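Local coordinates for protein 3-oxoadipate enol-lactonase (Burkholderia xenovorans, PDB 2XUA) that probably hydrolyses 3-oxoadipate enol-lactone in catechol metabolism, as an enol-lactonase of the alpha/beta hydrolase fold, at residues 202-213 and 225-233. Numbering follows the deposited sequence.
Sequences APGIKVPALVIS and GRELAQAIA
Ile232 fits between Ile205 and Ala209. Ile232 CD1 reaches Ile205 CD1 at 3.6 Å. A chi1 of -64° sets CG1 of Ile232 beside the backbone N and turns CG2 anti to it, and CG2 touches both Ile205 CG2 and Ala209 CB. The two isoleucines thus meet through two branches each, with their side chains crossing at a slant. Ile205 also packs on Val107, Ala110 and Ala111 of helix 101-112. Next to this group, the Ala231 methyl rests on the Pro203 ring, with Ala231 CB 3.8 Å from Pro203 CG. The carbonyl O of Ala231 receives a CA-H...O contact from Pro203 CA at 3.1 Å. Strand 209-214 and helix 222-231 begin a beta-alpha-beta unit of the alpha/beta hydrolase fold, which strand 236-240 completes. The short strand and helix segments run nearly antiparallel, at 174°. Val211 spreads its two methyls along the helix. Val211 CG1, anti to the backbone N (chi1 176°), approaches Gly225 O at 3.4 Å. Val211 CG2 meets Leu228 CD2, also at 3.4 Å, which is tight for two carbons, and touches Ala229 as well. Further along the strand, Ser213 OG lies 3.3 Å from Gly225 CA. No direct hydrogen bond joins the two segments, but water does. One water donates to Pro203 O and Ile205 O and accepts from Ala233 N. Another accepts from Ala209 N at 2.8 Å and lies 2.7 Å from Ala233 O.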
# COMPACT_ATOMS: atom_id res chain seq x y z
N ALA B 202 24.07 13.16 19.46
CA ALA B 202 24.61 12.49 18.28
C ALA B 202 26.09 12.22 18.44
O ALA B 202 26.55 11.14 18.11
CB ALA B 202 24.34 13.26 17.01
N PRO B 203 26.86 13.23 18.92
CA PRO B 203 28.27 12.91 19.08
C PRO B 203 28.56 11.71 19.94
O PRO B 203 29.65 11.19 19.86
CB PRO B 203 28.83 14.19 19.72
CG PRO B 203 28.10 15.22 19.04
CD PRO B 203 26.66 14.69 19.02
N GLY B 204 27.58 11.26 20.72
CA GLY B 204 27.69 10.09 21.61
C GLY B 204 27.49 8.69 21.02
O GLY B 204 27.65 7.69 21.74
N ILE B 205 27.14 8.63 19.72
CA ILE B 205 26.84 7.38 19.01
C ILE B 205 28.06 6.51 18.76
O ILE B 205 29.03 6.95 18.15
CB ILE B 205 26.14 7.68 17.65
CG1 ILE B 205 24.73 8.26 17.91
CG2 ILE B 205 26.19 6.44 16.74
CD1 ILE B 205 23.99 8.78 16.72
N LYS B 206 27.98 5.25 19.17
CA LYS B 206 29.14 4.36 19.13
C LYS B 206 29.16 3.32 18.02
O LYS B 206 30.08 2.51 18.02
CB LYS B 206 29.30 3.67 20.49
CG LYS B 206 29.38 4.64 21.63
CD LYS B 206 30.81 4.76 22.21
CE LYS B 206 30.90 5.73 23.44
NZ LYS B 206 30.71 7.21 23.11
N VAL B 207 28.21 3.33 17.08
CA VAL B 207 28.10 2.24 16.05
C VAL B 207 28.36 2.78 14.65
O VAL B 207 28.26 4.02 14.45
CB VAL B 207 26.71 1.51 16.15
CG1 VAL B 207 26.34 1.29 17.60
CG2 VAL B 207 25.67 2.34 15.58
N PRO B 208 28.78 1.93 13.70
CA PRO B 208 28.99 2.44 12.37
C PRO B 208 27.70 3.09 11.81
O PRO B 208 26.62 2.52 11.92
CB PRO B 208 29.33 1.17 11.59
CG PRO B 208 29.80 0.23 12.61
CD PRO B 208 28.97 0.46 13.73
N ALA B 209 27.83 4.29 11.26
CA ALA B 209 26.68 5.01 10.72
C ALA B 209 26.90 5.40 9.26
O ALA B 209 28.04 5.59 8.79
CB ALA B 209 26.28 6.22 11.59
N LEU B 210 25.79 5.38 8.52
CA LEU B 210 25.73 5.92 7.16
C LEU B 210 24.69 7.05 7.17
O LEU B 210 23.59 6.90 7.70
CB LEU B 210 25.30 4.83 6.16
CG LEU B 210 24.76 5.29 4.81
CD1 LEU B 210 25.95 5.90 3.97
CD2 LEU B 210 24.10 4.14 4.03
N VAL B 211 25.01 8.18 6.58
CA VAL B 211 23.99 9.23 6.48
C VAL B 211 23.71 9.41 5.00
O VAL B 211 24.62 9.60 4.26
CB VAL B 211 24.42 10.57 7.11
CG1 VAL B 211 23.31 11.69 6.86
CG2 VAL B 211 24.68 10.43 8.58
N ILE B 212 22.44 9.28 4.58
CA ILE B 212 22.04 9.49 3.20
C ILE B 212 21.20 10.77 3.21
O ILE B 212 20.33 10.94 4.07
CB ILE B 212 21.20 8.30 2.62
CG1 ILE B 212 22.09 7.10 2.31
CG2 ILE B 212 20.53 8.67 1.33
CD1 ILE B 212 21.31 5.85 1.96
N SER B 213 21.48 11.68 2.29
CA SER B 213 20.72 12.93 2.17
C SER B 213 20.38 13.14 0.65
O SER B 213 21.07 12.59 -0.23
CB SER B 213 21.49 14.11 2.75
OG SER B 213 21.66 14.03 4.15
N GLY B 225 22.64 16.80 6.99
CA GLY B 225 23.10 15.45 6.74
C GLY B 225 24.58 15.36 7.05
O GLY B 225 25.00 14.49 7.79
N ARG B 226 25.37 16.26 6.45
CA ARG B 226 26.77 16.48 6.84
C ARG B 226 27.05 16.76 8.34
O ARG B 226 27.94 16.14 8.92
CB ARG B 226 27.39 17.47 5.86
CG ARG B 226 27.33 16.94 4.39
CD ARG B 226 28.07 17.78 3.40
NE ARG B 226 27.45 19.11 3.27
CZ ARG B 226 26.57 19.49 2.32
NH1 ARG B 226 26.20 18.67 1.35
NH2 ARG B 226 26.09 20.74 2.34
N GLU B 227 26.30 17.65 8.98
CA GLU B 227 26.52 17.89 10.41
C GLU B 227 26.31 16.59 11.18
O GLU B 227 27.05 16.27 12.11
CB GLU B 227 25.54 18.90 10.98
CG GLU B 227 25.78 20.34 10.60
CD GLU B 227 24.57 21.16 11.03
OE1 GLU B 227 24.40 21.26 12.27
OE2 GLU B 227 23.78 21.64 10.15
N LEU B 228 25.25 15.87 10.78
CA LEU B 228 24.95 14.62 11.44
C LEU B 228 26.12 13.66 11.26
O LEU B 228 26.55 13.06 12.25
CB LEU B 228 23.63 14.02 10.94
CG LEU B 228 23.02 12.91 11.79
CD1 LEU B 228 21.62 12.46 11.29
CD2 LEU B 228 23.93 11.78 11.61
N ALA B 229 26.63 13.54 10.05
CA ALA B 229 27.67 12.58 9.75
C ALA B 229 28.94 13.04 10.50
O ALA B 229 29.78 12.20 10.88
CB ALA B 229 27.96 12.53 8.24
N GLN B 230 29.09 14.34 10.70
CA GLN B 230 30.34 14.83 11.28
C GLN B 230 30.29 14.71 12.79
O GLN B 230 31.34 14.55 13.44
CB GLN B 230 30.75 16.21 10.70
CG GLN B 230 31.30 16.09 9.20
CD GLN B 230 31.22 17.41 8.27
OE1 GLN B 230 30.94 18.51 8.71
NE2 GLN B 230 31.45 17.22 6.95
N ALA B 231 29.09 14.75 13.37
CA ALA B 231 28.97 14.49 14.82
C ALA B 231 29.34 13.05 15.19
O ALA B 231 29.73 12.77 16.34
CB ALA B 231 27.61 14.77 15.29
N ILE B 232 29.18 12.14 14.24
CA ILE B 232 29.24 10.70 14.58
C ILE B 232 30.60 10.11 14.22
O ILE B 232 30.97 10.15 13.04
CB ILE B 232 28.10 9.88 13.93
CG1 ILE B 232 26.73 10.33 14.46
CG2 ILE B 232 28.31 8.36 14.16
CD1 ILE B 232 25.50 9.73 13.58
N ALA B 233 31.33 9.58 15.23
CA ALA B 233 32.68 9.04 14.95
C ALA B 233 32.62 7.99 13.84
O ALA B 233 31.84 7.04 13.92
CB ALA B 233 33.31 8.43 16.18
O HOH W 1 30.32 9.34 18.17
O HOH W 2 30.71 5.67 15.84
O HOH W 3 30.04 5.40 12.67